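(R)-specific enoyl-CoA hydratase (Pseudomonas aeruginosa, PDB 5CPG) catalyses the (R)-specific hydration of trans-2-enoyl-CoA to (R)-3-hydroxyacyl-CoA, working as a hot-dog-fold dimer of the MaoC family. Local coordinates at residues A[83-88]-A[131-136]; A[102-107]-A[117-122]; A[15-20]-A[72-77]; A[112-117]-A[135-140]; A[1-6]-A[76-81]. All coordinates share one frame; numbering follows the deposited sequence.

Contact 1: residues A[83-88]-A[131-136]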
# COMPACT_ATOMS: atom_id res chain seq x y z
N LEU A 83 -2.14 -5.50 -12.17
CA LEU A 83 -3.43 -6.17 -12.21
C LEU A 83 -3.85 -6.70 -10.85
O LEU A 83 -5.02 -6.69 -10.54
CB LEU A 83 -3.42 -7.32 -13.20
CG LEU A 83 -3.10 -6.86 -14.61
CD1 LEU A 83 -3.00 -8.09 -15.47
CD2 LEU A 83 -4.23 -5.99 -15.12
N GLY A 84 -2.90 -7.21 -10.05
CA GLY A 84 -3.26 -7.75 -8.75
C GLY A 84 -2.04 -7.93 -7.86
O GLY A 84 -0.89 -8.01 -8.37
N GLN A 85 -2.29 -8.03 -6.56
CA GLN A 85 -1.20 -8.26 -5.62
C GLN A 85 -1.71 -9.03 -4.44
O GLN A 85 -2.75 -8.68 -3.84
CB GLN A 85 -0.62 -6.90 -5.17
CG GLN A 85 0.41 -6.98 -4.06
CD GLN A 85 1.75 -7.50 -4.58
OE1 GLN A 85 2.31 -6.93 -5.49
NE2 GLN A 85 2.26 -8.58 -3.97
N THR A 86 -0.93 -10.03 -4.04
CA THR A 86 -1.19 -10.72 -2.79
C THR A 86 -0.07 -10.45 -1.80
O THR A 86 1.06 -10.40 -2.17
CB THR A 86 -1.37 -12.23 -3.03
OG1 THR A 86 -2.41 -12.40 -3.99
CG2 THR A 86 -1.74 -12.97 -1.75
N LEU A 87 -0.44 -10.27 -0.56
CA LEU A 87 0.53 -9.98 0.49
C LEU A 87 0.27 -10.85 1.70
O LEU A 87 -0.87 -10.97 2.18
CB LEU A 87 0.45 -8.50 0.92
CG LEU A 87 0.76 -7.52 -0.21
CD1 LEU A 87 0.29 -6.10 0.21
CD2 LEU A 87 2.26 -7.47 -0.48
N ARG A 88 1.33 -11.45 2.22
CA ARG A 88 1.19 -12.08 3.54
C ARG A 88 2.20 -11.39 4.44
O ARG A 88 3.38 -11.29 4.10
CB ARG A 88 1.44 -13.57 3.45
CG ARG A 88 0.44 -14.26 2.52
CD ARG A 88 0.78 -15.71 2.19
NE ARG A 88 1.92 -15.89 1.27
CZ ARG A 88 1.83 -15.84 -0.06
NH1 ARG A 88 0.67 -15.56 -0.68
NH2 ARG A 88 2.90 -16.04 -0.81
N GLY A 131 4.59 -12.76 -1.04
CA GLY A 131 3.44 -12.51 -1.89
C GLY A 131 3.76 -12.61 -3.35
O GLY A 131 4.86 -12.95 -3.76
N GLU A 132 2.75 -12.33 -4.18
CA GLU A 132 2.97 -12.36 -5.60
C GLU A 132 2.10 -11.30 -6.30
O GLU A 132 1.05 -10.91 -5.78
CB GLU A 132 2.66 -13.78 -6.15
CG GLU A 132 1.39 -14.44 -5.58
CD GLU A 132 1.53 -15.13 -4.17
OE1 GLU A 132 2.66 -15.51 -3.76
OE2 GLU A 132 0.49 -15.31 -3.49
N ALA A 133 2.61 -10.78 -7.41
CA ALA A 133 1.91 -9.77 -8.20
C ALA A 133 1.50 -10.34 -9.55
O ALA A 133 2.20 -11.19 -10.11
CB ALA A 133 2.81 -8.57 -8.42
N GLU A 134 0.39 -9.86 -10.10
CA GLU A 134 0.05 -10.14 -11.49
C GLU A 134 0.12 -8.79 -12.18
O GLU A 134 -0.46 -7.80 -11.70
CB GLU A 134 -1.34 -10.79 -11.64
CG GLU A 134 -1.69 -11.14 -13.13
CD GLU A 134 -3.17 -11.57 -13.33
OE1 GLU A 134 -3.91 -11.81 -12.34
OE2 GLU A 134 -3.62 -11.67 -14.50
N ILE A 135 0.88 -8.73 -13.26
CA ILE A 135 1.04 -7.49 -14.02
C ILE A 135 0.90 -7.75 -15.51
O ILE A 135 1.02 -8.87 -15.98
CB ILE A 135 2.42 -6.84 -13.74
CG1 ILE A 135 3.52 -7.83 -14.16
CG2 ILE A 135 2.51 -6.45 -12.22
CD1 ILE A 135 4.97 -7.32 -13.99
N MET A 136 0.68 -6.67 -16.27
CA MET A 136 0.90 -6.69 -17.71
C MET A 136 2.19 -5.95 -17.98
O MET A 136 2.33 -4.76 -17.68
CB MET A 136 -0.28 -6.05 -18.45
CG MET A 136 -0.11 -6.11 -19.97
SD MET A 136 -1.61 -5.55 -20.78
CE MET A 136 -2.79 -6.49 -19.84
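Glu-134 O takes two backbone donors, Leu-83 N at 2.9 Å and Gly-84 N at 3.0 Å, both reaching it from one face of its carbonyl plane. Two residues opposed to one make a classic beta bulge in an otherwise regular antiparallel pairing whose short axes run 175° apart. Gly-84 O answers Glu-134 N at 2.8 Å, with the donor above the carbonyl plane. Thr-86 N is bound to Glu-132 O at 2.8 Å, whereas the return bond from Glu-132 N to Thr-86 O is weak. Gln-85 NE2 supplies Thr-86 O with a second, shorter donor at 2.8 Å; the same amide nitrogen reaches Thr-118 OG1, while OE1 accepts from Tyr-82 OH. Arg-88 meets Glu-132 end-on: NH1 to OE2 (2.8 Å) and NH2 to OE1 (3.0 Å), both on the syn sides of the carboxylate, with the two planes 24° apart. The bend of Glu-132 at chi2 (-82°) puts its CD before the guanidinium, whose NH2 also pairs with Asp-130. Beside the bulge Leu-83 CD1 lies 3.8 Å from Glu-134 OE2, an oxygen held by Arg-113. Strand 81-89 is one of the two outermost strands of its five-stranded sheet within the chain, but an antiparallel ladder with the second subunit continues the sheet across the dimer interface; helix 62-73 packs on Gln-85, Ala-133 and Ile-135 through Ile-67 and Ile-71.

Contact 2: residues A[102-107]-A[117-122]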
# COMPACT_ATOMS: atom_id res chain seq x y z
N GLU A 102 12.63 -8.03 -2.91
CA GLU A 102 13.16 -8.90 -3.96
C GLU A 102 12.04 -9.29 -4.91
O GLU A 102 11.03 -9.82 -4.46
CB GLU A 102 13.79 -10.16 -3.35
CG GLU A 102 14.39 -11.02 -4.48
CD GLU A 102 14.80 -12.43 -4.08
OE1 GLU A 102 14.00 -13.17 -3.47
OE2 GLU A 102 15.94 -12.80 -4.41
N LEU A 103 12.22 -9.01 -6.18
CA LEU A 103 11.24 -9.39 -7.20
C LEU A 103 11.79 -10.58 -7.94
O LEU A 103 12.99 -10.63 -8.21
CB LEU A 103 10.97 -8.26 -8.19
CG LEU A 103 10.48 -6.94 -7.59
CD1 LEU A 103 10.26 -5.95 -8.73
CD2 LEU A 103 9.19 -7.21 -6.80
N GLU A 104 10.93 -11.49 -8.36
CA GLU A 104 11.40 -12.56 -9.23
C GLU A 104 10.33 -12.92 -10.26
O GLU A 104 9.19 -13.14 -9.88
CB GLU A 104 11.74 -13.81 -8.42
CG GLU A 104 12.34 -14.92 -9.31
CD GLU A 104 12.58 -16.23 -8.54
OE1 GLU A 104 12.61 -16.20 -7.29
OE2 GLU A 104 12.73 -17.29 -9.20
N VAL A 105 10.71 -13.02 -11.54
CA VAL A 105 9.72 -13.41 -12.56
C VAL A 105 9.38 -14.91 -12.40
O VAL A 105 10.28 -15.76 -12.48
CB VAL A 105 10.22 -13.15 -13.98
CG1 VAL A 105 9.20 -13.70 -14.98
CG2 VAL A 105 10.52 -11.64 -14.22
N LEU A 106 8.11 -15.23 -12.14
CA LEU A 106 7.73 -16.64 -11.89
C LEU A 106 7.20 -17.29 -13.16
O LEU A 106 7.51 -18.45 -13.46
CB LEU A 106 6.66 -16.76 -10.79
CG LEU A 106 7.00 -16.39 -9.35
CD1 LEU A 106 5.80 -16.54 -8.49
CD2 LEU A 106 8.18 -17.29 -8.80
N GLU A 107 6.41 -16.54 -13.91
CA GLU A 107 5.72 -17.06 -15.10
C GLU A 107 5.51 -15.95 -16.11
O GLU A 107 5.17 -14.84 -15.70
CB GLU A 107 4.35 -17.66 -14.74
CG GLU A 107 4.38 -18.72 -13.65
CD GLU A 107 3.00 -19.10 -13.13
OE1 GLU A 107 2.05 -19.23 -13.94
OE2 GLU A 107 2.87 -19.28 -11.91
N ALA A 117 7.09 -12.90 -8.18
CA ALA A 117 7.17 -13.11 -6.75
C ALA A 117 7.60 -11.77 -6.12
O ALA A 117 8.40 -11.07 -6.72
CB ALA A 117 8.17 -14.20 -6.40
N THR A 118 7.04 -11.42 -4.96
CA THR A 118 7.33 -10.12 -4.35
C THR A 118 7.62 -10.35 -2.88
O THR A 118 6.71 -10.49 -2.07
CB THR A 118 6.15 -9.11 -4.53
OG1 THR A 118 4.98 -9.65 -3.92
CG2 THR A 118 5.85 -8.88 -6.01
N ARG A 119 8.90 -10.46 -2.51
CA ARG A 119 9.29 -10.79 -1.15
C ARG A 119 9.96 -9.59 -0.52
O ARG A 119 10.61 -8.82 -1.24
CB ARG A 119 10.26 -11.99 -1.12
CG ARG A 119 9.75 -13.20 -1.96
CD ARG A 119 10.89 -14.17 -2.31
NE ARG A 119 10.41 -15.22 -3.23
CZ ARG A 119 10.97 -15.53 -4.40
NH1 ARG A 119 12.07 -14.92 -4.83
NH2 ARG A 119 10.44 -16.50 -5.14
N VAL A 120 9.83 -9.45 0.79
CA VAL A 120 10.49 -8.33 1.48
C VAL A 120 11.24 -8.89 2.67
O VAL A 120 10.69 -9.67 3.46
CB VAL A 120 9.51 -7.24 1.99
CG1 VAL A 120 10.31 -6.05 2.56
CG2 VAL A 120 8.60 -6.77 0.87
N PHE A 121 12.49 -8.47 2.80
CA PHE A 121 13.36 -8.91 3.90
C PHE A 121 13.88 -7.73 4.67
O PHE A 121 14.08 -6.67 4.10
CB PHE A 121 14.56 -9.69 3.36
CG PHE A 121 14.19 -10.91 2.59
CD1 PHE A 121 13.98 -10.82 1.24
CD2 PHE A 121 13.99 -12.13 3.23
CE1 PHE A 121 13.60 -11.93 0.47
CE2 PHE A 121 13.60 -13.29 2.46
CZ PHE A 121 13.42 -13.17 1.09
N ASN A 122 14.14 -7.95 5.94
CA ASN A 122 14.72 -6.89 6.76
C ASN A 122 16.23 -7.06 6.83
O ASN A 122 16.81 -7.96 6.21
CB ASN A 122 14.10 -6.85 8.16
CG ASN A 122 14.37 -8.11 8.99
OD1 ASN A 122 15.29 -8.88 8.71
ND2 ASN A 122 13.56 -8.33 10.02
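Glu-102 and Arg-119 form a hydrogen-bonded antiparallel pair, followed by the non-hydrogen-bonded pair Leu-103 with Thr-118 and the hydrogen-bonded pair Glu-104 with Ala-117; the two axes pass 4.9 Å apart at 161°. The bond from Glu-102 N to Arg-119 O is 2.7 Å, matched by the one from Ala-117 N to Glu-104 O. Beyond this register Leu-106 and Glu-107 both face Arg-115, a classic beta bulge in strand 98-109. The strands are the arms of a beta hairpin in the curved antiparallel sheet of the hot-dog fold, whose central helix, 62-73, lies against the face bearing Leu-103 and Thr-118. On that face Leu-103 CD2 touches Thr-118 CG2 at 3.8 Å. The other face carries a salt-bridge network. Arg-119 NH1 sits between two carboxylates, 2.9 Å from Glu-102 OE1 and 2.8 Å from Glu-104 OE1, and NH2 adds a longer bond to the latter oxygen. Both acceptors lie near the guanidinium plane, yet their carboxylates are turned steeply from it, by 68° for Glu-102 and 64° for Glu-104. Extended from CG to NE, the arginine chain runs beside Glu-102, pointing the same way, and Ala-117 CB lies 3.4 Å above the guanidinium plane, offset toward its rim. Leu-106 CG reaches the same methyl, Ala-117 CB, at 3.9 Å.

Contact 3: residues A[15-20]-A[72-77]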
# COMPACT_ATOMS: atom_id res chain seq x y z
N GLN A 15 14.44 -14.26 -13.60
CA GLN A 15 15.04 -12.93 -13.54
C GLN A 15 14.67 -12.23 -12.25
O GLN A 15 13.51 -12.22 -11.88
CB GLN A 15 14.59 -12.10 -14.72
CG GLN A 15 15.19 -10.76 -14.79
CD GLN A 15 14.98 -10.17 -16.16
OE1 GLN A 15 14.30 -10.76 -17.00
NE2 GLN A 15 15.59 -9.01 -16.41
N LYS A 16 15.66 -11.63 -11.57
CA LYS A 16 15.39 -11.00 -10.28
C LYS A 16 15.81 -9.52 -10.28
O LYS A 16 16.58 -9.08 -11.13
CB LYS A 16 16.11 -11.75 -9.14
CG LYS A 16 15.59 -13.19 -8.90
CD LYS A 16 16.25 -13.82 -7.69
CE LYS A 16 15.66 -15.19 -7.36
NZ LYS A 16 16.21 -15.75 -6.06
N ALA A 17 15.28 -8.76 -9.33
CA ALA A 17 15.73 -7.38 -9.11
C ALA A 17 15.49 -7.06 -7.65
O ALA A 17 14.72 -7.75 -6.99
CB ALA A 17 15.01 -6.41 -10.00
N GLU A 18 16.16 -6.01 -7.17
CA GLU A 18 16.03 -5.63 -5.78
C GLU A 18 15.77 -4.13 -5.65
O GLU A 18 16.06 -3.36 -6.56
CB GLU A 18 17.31 -5.97 -5.00
CG GLU A 18 17.60 -7.45 -4.87
CD GLU A 18 18.93 -7.71 -4.15
OE1 GLU A 18 19.66 -6.72 -3.90
OE2 GLU A 18 19.21 -8.88 -3.82
N TYR A 19 15.21 -3.73 -4.50
CA TYR A 19 14.77 -2.34 -4.30
C TYR A 19 14.82 -2.17 -2.82
O TYR A 19 14.23 -2.97 -2.10
CB TYR A 19 13.35 -2.16 -4.86
CG TYR A 19 12.78 -0.76 -4.74
CD1 TYR A 19 13.21 0.25 -5.57
CD2 TYR A 19 11.78 -0.48 -3.80
CE1 TYR A 19 12.68 1.54 -5.48
CE2 TYR A 19 11.23 0.81 -3.70
CZ TYR A 19 11.69 1.80 -4.53
OH TYR A 19 11.14 3.05 -4.39
N THR A 20 15.57 -1.19 -2.32
CA THR A 20 15.81 -1.16 -0.89
C THR A 20 15.33 0.16 -0.31
O THR A 20 15.31 1.18 -1.00
CB THR A 20 17.29 -1.30 -0.54
OG1 THR A 20 17.98 -0.24 -1.22
CG2 THR A 20 17.83 -2.67 -0.91
N ALA A 72 7.09 -0.95 -10.54
CA ALA A 72 6.90 0.18 -11.43
C ALA A 72 8.15 0.88 -11.88
O ALA A 72 8.13 1.51 -12.94
CB ALA A 72 5.97 1.21 -10.77
N THR A 73 9.22 0.82 -11.07
CA THR A 73 10.43 1.58 -11.43
C THR A 73 11.65 0.71 -11.74
O THR A 73 12.63 1.25 -12.31
CB THR A 73 10.85 2.61 -10.33
OG1 THR A 73 11.27 1.96 -9.12
CG2 THR A 73 9.66 3.54 -10.00
N VAL A 74 11.60 -0.57 -11.40
CA VAL A 74 12.81 -1.42 -11.57
C VAL A 74 12.51 -2.60 -12.48
O VAL A 74 13.13 -2.72 -13.52
CB VAL A 74 13.37 -1.93 -10.24
CG1 VAL A 74 14.63 -2.75 -10.49
CG2 VAL A 74 13.72 -0.76 -9.32
N LEU A 75 11.55 -3.46 -12.10
CA LEU A 75 11.27 -4.66 -12.92
C LEU A 75 9.78 -5.03 -12.93
O LEU A 75 9.23 -5.43 -11.90
CB LEU A 75 12.09 -5.83 -12.40
CG LEU A 75 11.99 -7.17 -13.15
CD1 LEU A 75 12.74 -7.09 -14.48
CD2 LEU A 75 12.45 -8.43 -12.35
N PRO A 76 9.13 -4.93 -14.10
CA PRO A 76 9.70 -4.52 -15.40
C PRO A 76 9.91 -3.03 -15.57
O PRO A 76 10.53 -2.61 -16.53
CB PRO A 76 8.65 -5.03 -16.43
CG PRO A 76 7.74 -5.93 -15.65
CD PRO A 76 7.73 -5.37 -14.26
N GLY A 77 9.37 -2.20 -14.68
CA GLY A 77 9.62 -0.78 -14.77
C GLY A 77 8.59 -0.02 -15.55
O GLY A 77 7.44 -0.45 -15.70
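Ala-17 and Leu-75 make the nearest backbone approach, 6.5 Å between their CA atoms, which places the strand beginning at Lys-16 beside the loop that leaves helix 62-73, too far for backbone pairing; the contact is made by side chains. Ala-17 CB is the middle point. It meets Val-74 CG1 at 3.7 Å and Leu-75 CB at 3.8 Å, so one methyl bears on two consecutive residues. The two branches of Val-74 divide the work: CG1, anti to the backbone N (chi1 -178°), goes to Ala-17, and CG2 reaches Tyr-19 CD1 at 3.9 Å. At the next ring atom, Tyr-19 CE1 lies 3.9 Å from Thr-73 OG1, the two side chains crossing at about a right angle; that hydroxyl is bonded to Ala-69 O, and Tyr-19 OH to Ser-35 O of the second subunit. At the other end the side chains of Leu-75 and Gln-15 cross obliquely, Leu-75 CD1 lying 3.9 Å from Gln-15 NE2, while Gln-15 OE1 is held by Glu-12 N. Here an outermost strand of the sheet within this chain, 16-22, is packed on the end of helix 62-73 and the loop after it, part of the way the curved sheet of a hot-dog fold wraps round its central helix.

Contact 4: residues A[112-117]-A[135-140]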
# COMPACT_ATOMS: atom_id res chain seq x y z
N ASN A 112 0.68 -10.60 -22.53
CA ASN A 112 1.83 -9.89 -21.98
C ASN A 112 1.86 -9.90 -20.45
O ASN A 112 2.49 -9.05 -19.82
CB ASN A 112 1.85 -8.43 -22.46
CG ASN A 112 2.52 -8.28 -23.78
OD1 ASN A 112 3.05 -9.25 -24.34
ND2 ASN A 112 2.54 -7.06 -24.30
N ARG A 113 1.22 -10.90 -19.87
CA ARG A 113 1.07 -10.93 -18.43
C ARG A 113 2.20 -11.67 -17.77
O ARG A 113 2.81 -12.57 -18.36
CB ARG A 113 -0.27 -11.54 -18.06
CG ARG A 113 -1.42 -10.55 -18.30
CD ARG A 113 -2.79 -11.23 -18.33
NE ARG A 113 -3.06 -12.09 -17.19
CZ ARG A 113 -3.07 -13.44 -17.25
NH1 ARG A 113 -3.34 -14.17 -16.16
NH2 ARG A 113 -2.80 -14.06 -18.40
N VAL A 114 2.51 -11.25 -16.55
CA VAL A 114 3.62 -11.83 -15.79
C VAL A 114 3.19 -12.03 -14.36
O VAL A 114 2.44 -11.21 -13.82
CB VAL A 114 4.85 -10.91 -15.86
CG1 VAL A 114 5.99 -11.42 -14.98
CG2 VAL A 114 5.36 -10.76 -17.29
N ARG A 115 3.55 -13.18 -13.78
CA ARG A 115 3.40 -13.43 -12.36
C ARG A 115 4.77 -13.22 -11.71
O ARG A 115 5.76 -13.79 -12.15
CB ARG A 115 2.85 -14.85 -12.11
CG ARG A 115 2.76 -15.25 -10.67
CD ARG A 115 1.96 -16.53 -10.44
NE ARG A 115 0.55 -16.30 -10.73
CZ ARG A 115 -0.09 -16.81 -11.77
NH1 ARG A 115 -1.38 -16.52 -11.95
NH2 ARG A 115 0.54 -17.62 -12.61
N MET A 116 4.83 -12.34 -10.71
CA MET A 116 6.08 -11.86 -10.13
C MET A 116 6.05 -12.21 -8.67
O MET A 116 5.06 -11.89 -7.97
CB MET A 116 6.23 -10.34 -10.31
CG MET A 116 7.55 -9.79 -9.88
SD MET A 116 8.82 -9.92 -11.17
CE MET A 116 7.88 -9.19 -12.49
N ALA A 117 7.09 -12.90 -8.18
CA ALA A 117 7.17 -13.11 -6.75
C ALA A 117 7.60 -11.77 -6.12
O ALA A 117 8.40 -11.07 -6.72
CB ALA A 117 8.17 -14.20 -6.40
N ILE A 135 0.88 -8.73 -13.26
CA ILE A 135 1.04 -7.49 -14.02
C ILE A 135 0.90 -7.75 -15.51
O ILE A 135 1.02 -8.87 -15.98
CB ILE A 135 2.42 -6.84 -13.74
CG1 ILE A 135 3.52 -7.83 -14.16
CG2 ILE A 135 2.51 -6.45 -12.22
CD1 ILE A 135 4.97 -7.32 -13.99
N MET A 136 0.68 -6.67 -16.27
CA MET A 136 0.90 -6.69 -17.71
C MET A 136 2.19 -5.95 -17.98
O MET A 136 2.33 -4.76 -17.68
CB MET A 136 -0.28 -6.05 -18.45
CG MET A 136 -0.11 -6.11 -19.97
SD MET A 136 -1.61 -5.55 -20.78
CE MET A 136 -2.79 -6.49 -19.84
N ALA A 137 3.18 -6.67 -18.51
CA ALA A 137 4.48 -6.05 -18.70
C ALA A 137 4.42 -5.18 -19.94
O ALA A 137 3.53 -5.36 -20.79
CB ALA A 137 5.58 -7.15 -18.84
N PRO A 138 5.37 -4.25 -20.07
CA PRO A 138 5.37 -3.31 -21.20
C PRO A 138 5.63 -4.06 -22.50
O PRO A 138 6.44 -4.98 -22.48
CB PRO A 138 6.53 -2.36 -20.88
CG PRO A 138 6.81 -2.54 -19.44
CD PRO A 138 6.45 -3.96 -19.11
N GLU A 139 4.95 -3.68 -23.57
CA GLU A 139 5.19 -4.27 -24.88
C GLU A 139 6.48 -3.73 -25.50
O GLU A 139 7.24 -4.48 -26.09
CB GLU A 139 4.01 -4.01 -25.81
CG GLU A 139 4.20 -4.52 -27.25
CD GLU A 139 4.14 -6.04 -27.37
OE1 GLU A 139 3.02 -6.61 -27.40
OE2 GLU A 139 5.21 -6.68 -27.45
N GLU A 140 6.73 -2.44 -25.34
CA GLU A 140 7.87 -1.80 -26.03
C GLU A 140 8.91 -1.25 -25.07
O GLU A 140 8.62 -0.97 -23.89
CB GLU A 140 7.38 -0.68 -26.93
CG GLU A 140 6.90 0.55 -26.17
CD GLU A 140 5.50 0.40 -25.59
OE1 GLU A 140 4.90 -0.69 -25.70
OE2 GLU A 140 5.00 1.39 -25.00
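Asn-112 O accepts from Ala-137 N at 2.8 Å, and Met-136 CA adds a CA-H...O contact to the same oxygen at 3.5 Å. Next along the chain Val-114 and Ile-135 exchange two backbone bonds as a hydrogen-bonded antiparallel pair, Ile-135 N to Val-114 O being 3.0 Å, and Arg-113 with Met-136 forms the non-hydrogen-bonded pair between. The side chain of Asn-112 extends the polar line into the loop: ND2 reaches Glu-139 OE1 at 3.2 Å from far above the carboxylate plane, the amide and carboxylate being turned 62° apart. On the apolar face Ile-135 does most of the touching. Its CG1 stands between the backbone N and the carbonyl carbon (chi1 60°), bringing that atom to 3.8 Å from Val-114 CB, and its CD1 meets Met-116 CE at 3.8 Å. Met-116 reaches there by a chain bent at chi2 (85°) and again at chi3. Val-114 CG2 closes on Ala-137 CB at 3.9 Å. The opposite face holds Arg-113, whose guanidinium is engaged by Glu-134 and Pro-110 O. The contact joins the start of strand 113-121 to the end of strand 127-136 and the loop after it, the strands being arms of a beta hairpin in the hot-dog sheet; Val-105 of strand 98-109 packs on Val-114 and Met-116, and Tyr-82 of strand 81-89 and Ile-71 of helix 62-73 on Ile-135.

Contact 5: residues A[1-6]-A[76-81]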
# COMPACT_ATOMS: atom_id res chain seq x y z
N SER A 1 19.37 10.81 -14.14
CA SER A 1 19.38 9.69 -15.08
C SER A 1 17.97 9.36 -15.56
O SER A 1 16.98 9.88 -15.04
CB SER A 1 20.01 8.45 -14.44
OG SER A 1 21.21 8.77 -13.77
N GLN A 2 17.90 8.49 -16.55
CA GLN A 2 16.62 7.95 -16.99
C GLN A 2 16.51 6.49 -16.60
O GLN A 2 17.51 5.78 -16.48
CB GLN A 2 16.47 8.11 -18.48
CG GLN A 2 15.94 9.43 -18.89
CD GLN A 2 15.43 9.37 -20.29
OE1 GLN A 2 15.78 8.44 -21.02
NE2 GLN A 2 14.59 10.32 -20.68
N VAL A 3 15.27 6.05 -16.39
CA VAL A 3 14.99 4.66 -16.05
C VAL A 3 14.51 3.91 -17.29
O VAL A 3 13.58 4.36 -17.94
CB VAL A 3 13.94 4.57 -14.92
CG1 VAL A 3 13.59 3.12 -14.62
CG2 VAL A 3 14.48 5.25 -13.68
N GLN A 4 15.16 2.79 -17.61
CA GLN A 4 14.75 1.97 -18.76
C GLN A 4 13.95 0.78 -18.27
O GLN A 4 14.29 0.19 -17.23
CB GLN A 4 15.95 1.48 -19.58
CG GLN A 4 16.70 2.59 -20.29
CD GLN A 4 17.72 2.06 -21.30
OE1 GLN A 4 17.84 0.85 -21.52
NE2 GLN A 4 18.45 2.98 -21.94
N ASN A 5 12.88 0.44 -18.99
CA ASN A 5 12.13 -0.75 -18.61
C ASN A 5 12.72 -2.01 -19.20
O ASN A 5 13.72 -1.98 -19.92
CB ASN A 5 10.66 -0.62 -19.00
CG ASN A 5 10.42 -0.57 -20.49
OD1 ASN A 5 11.35 -0.64 -21.30
ND2 ASN A 5 9.16 -0.45 -20.87
N ILE A 6 12.14 -3.12 -18.80
CA ILE A 6 12.41 -4.44 -19.37
C ILE A 6 11.09 -4.97 -19.94
O ILE A 6 10.22 -5.47 -19.20
CB ILE A 6 12.97 -5.40 -18.32
CG1 ILE A 6 14.10 -4.77 -17.50
CG2 ILE A 6 13.40 -6.75 -18.95
CD1 ILE A 6 15.31 -4.38 -18.30
N PRO A 76 9.13 -4.93 -14.10
CA PRO A 76 9.70 -4.52 -15.40
C PRO A 76 9.91 -3.03 -15.57
O PRO A 76 10.53 -2.61 -16.53
CB PRO A 76 8.65 -5.03 -16.43
CG PRO A 76 7.74 -5.93 -15.65
CD PRO A 76 7.73 -5.37 -14.26
N GLY A 77 9.37 -2.20 -14.68
CA GLY A 77 9.62 -0.78 -14.77
C GLY A 77 8.59 -0.02 -15.55
O GLY A 77 7.44 -0.45 -15.70
N PRO A 78 8.97 1.16 -16.08
CA PRO A 78 7.96 2.00 -16.75
C PRO A 78 7.14 1.32 -17.85
O PRO A 78 7.69 0.59 -18.66
CB PRO A 78 8.81 3.13 -17.34
CG PRO A 78 9.92 3.27 -16.37
CD PRO A 78 10.25 1.87 -15.89
N GLY A 79 5.82 1.54 -17.85
CA GLY A 79 4.92 0.94 -18.80
C GLY A 79 4.16 -0.28 -18.29
O GLY A 79 3.31 -0.79 -18.96
N THR A 80 4.48 -0.74 -17.09
CA THR A 80 3.79 -1.86 -16.46
C THR A 80 2.39 -1.50 -15.96
O THR A 80 2.20 -0.41 -15.42
CB THR A 80 4.61 -2.37 -15.29
OG1 THR A 80 5.92 -2.70 -15.77
CG2 THR A 80 3.99 -3.59 -14.63
N ILE A 81 1.45 -2.41 -16.15
CA ILE A 81 0.10 -2.28 -15.63
C ILE A 81 -0.09 -3.25 -14.47
O ILE A 81 0.25 -4.43 -14.57
CB ILE A 81 -0.96 -2.53 -16.70
CG1 ILE A 81 -0.79 -1.47 -17.80
CG2 ILE A 81 -2.35 -2.43 -16.11
CD1 ILE A 81 -1.83 -1.59 -18.89
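Pro-78, Pro-76 and Asn-5 have the most surface buried where the N-terminal residues meet the loop between helix 62-73 and strand 81-89. That loop holds a type II beta turn from Gly-77 to Thr-80, and the chain entering it passes a cis peptide bond before Pro-76. Pro-78 presents its ring to Val-3, CD lying 3.8 Å from Val-3 CG1 with the two side chains at about a right angle; the ring also packs on Asn-39 of the second subunit. Asn-5 holds the turn at the carbonyl of Pro-78: ND2 donates to Pro-78 O at 2.9 Å, nearly on the line of the C=O. The amide is shared, for ND2 also serves Glu-140 O and OD1 accepts from Leu-142 N, which ties 1-6, the turn and the segment after strand 127-136 together. Pro-76 contributes its carbonyl, to which Ile-6 N donates at 2.8 Å in the carbonyl plane; Pro-76 CB lies 3.2 Å from Ile-6 O, a buried oxygen that has no polar partner in the model. Within the turn, Gly-77 O accepts from Thr-80 OG1 at 2.7 Å, on a lone pair, and from Thr-80 N at 3.3 Å.

Overall arrangement
Contacts 1, 2 and 4 belong to one five-stranded sheet and are partly buried: contact 4 shares strand 127-136 with contact 1 and strand 113-121 with contact 2. Each combines backbone ladders with an apolar face toward helix 62-73, while contacts 1 and 2 carry salt bridges on the other face. Contact 3, a surface contact, instead sets an outer strand of the sheet against the end of that helix by apolar packing. Contact 5 is buried although it joins the N-terminal residues, with strand 3-4, to a loop, and relies on single hydrogen bonds to carbonyls. It shares Pro-76 and Gly-77 with contact 3, and Pro-76 CD packs on Ile-135 CD1 at 3.4 Å, linking it to contacts 1 and 4.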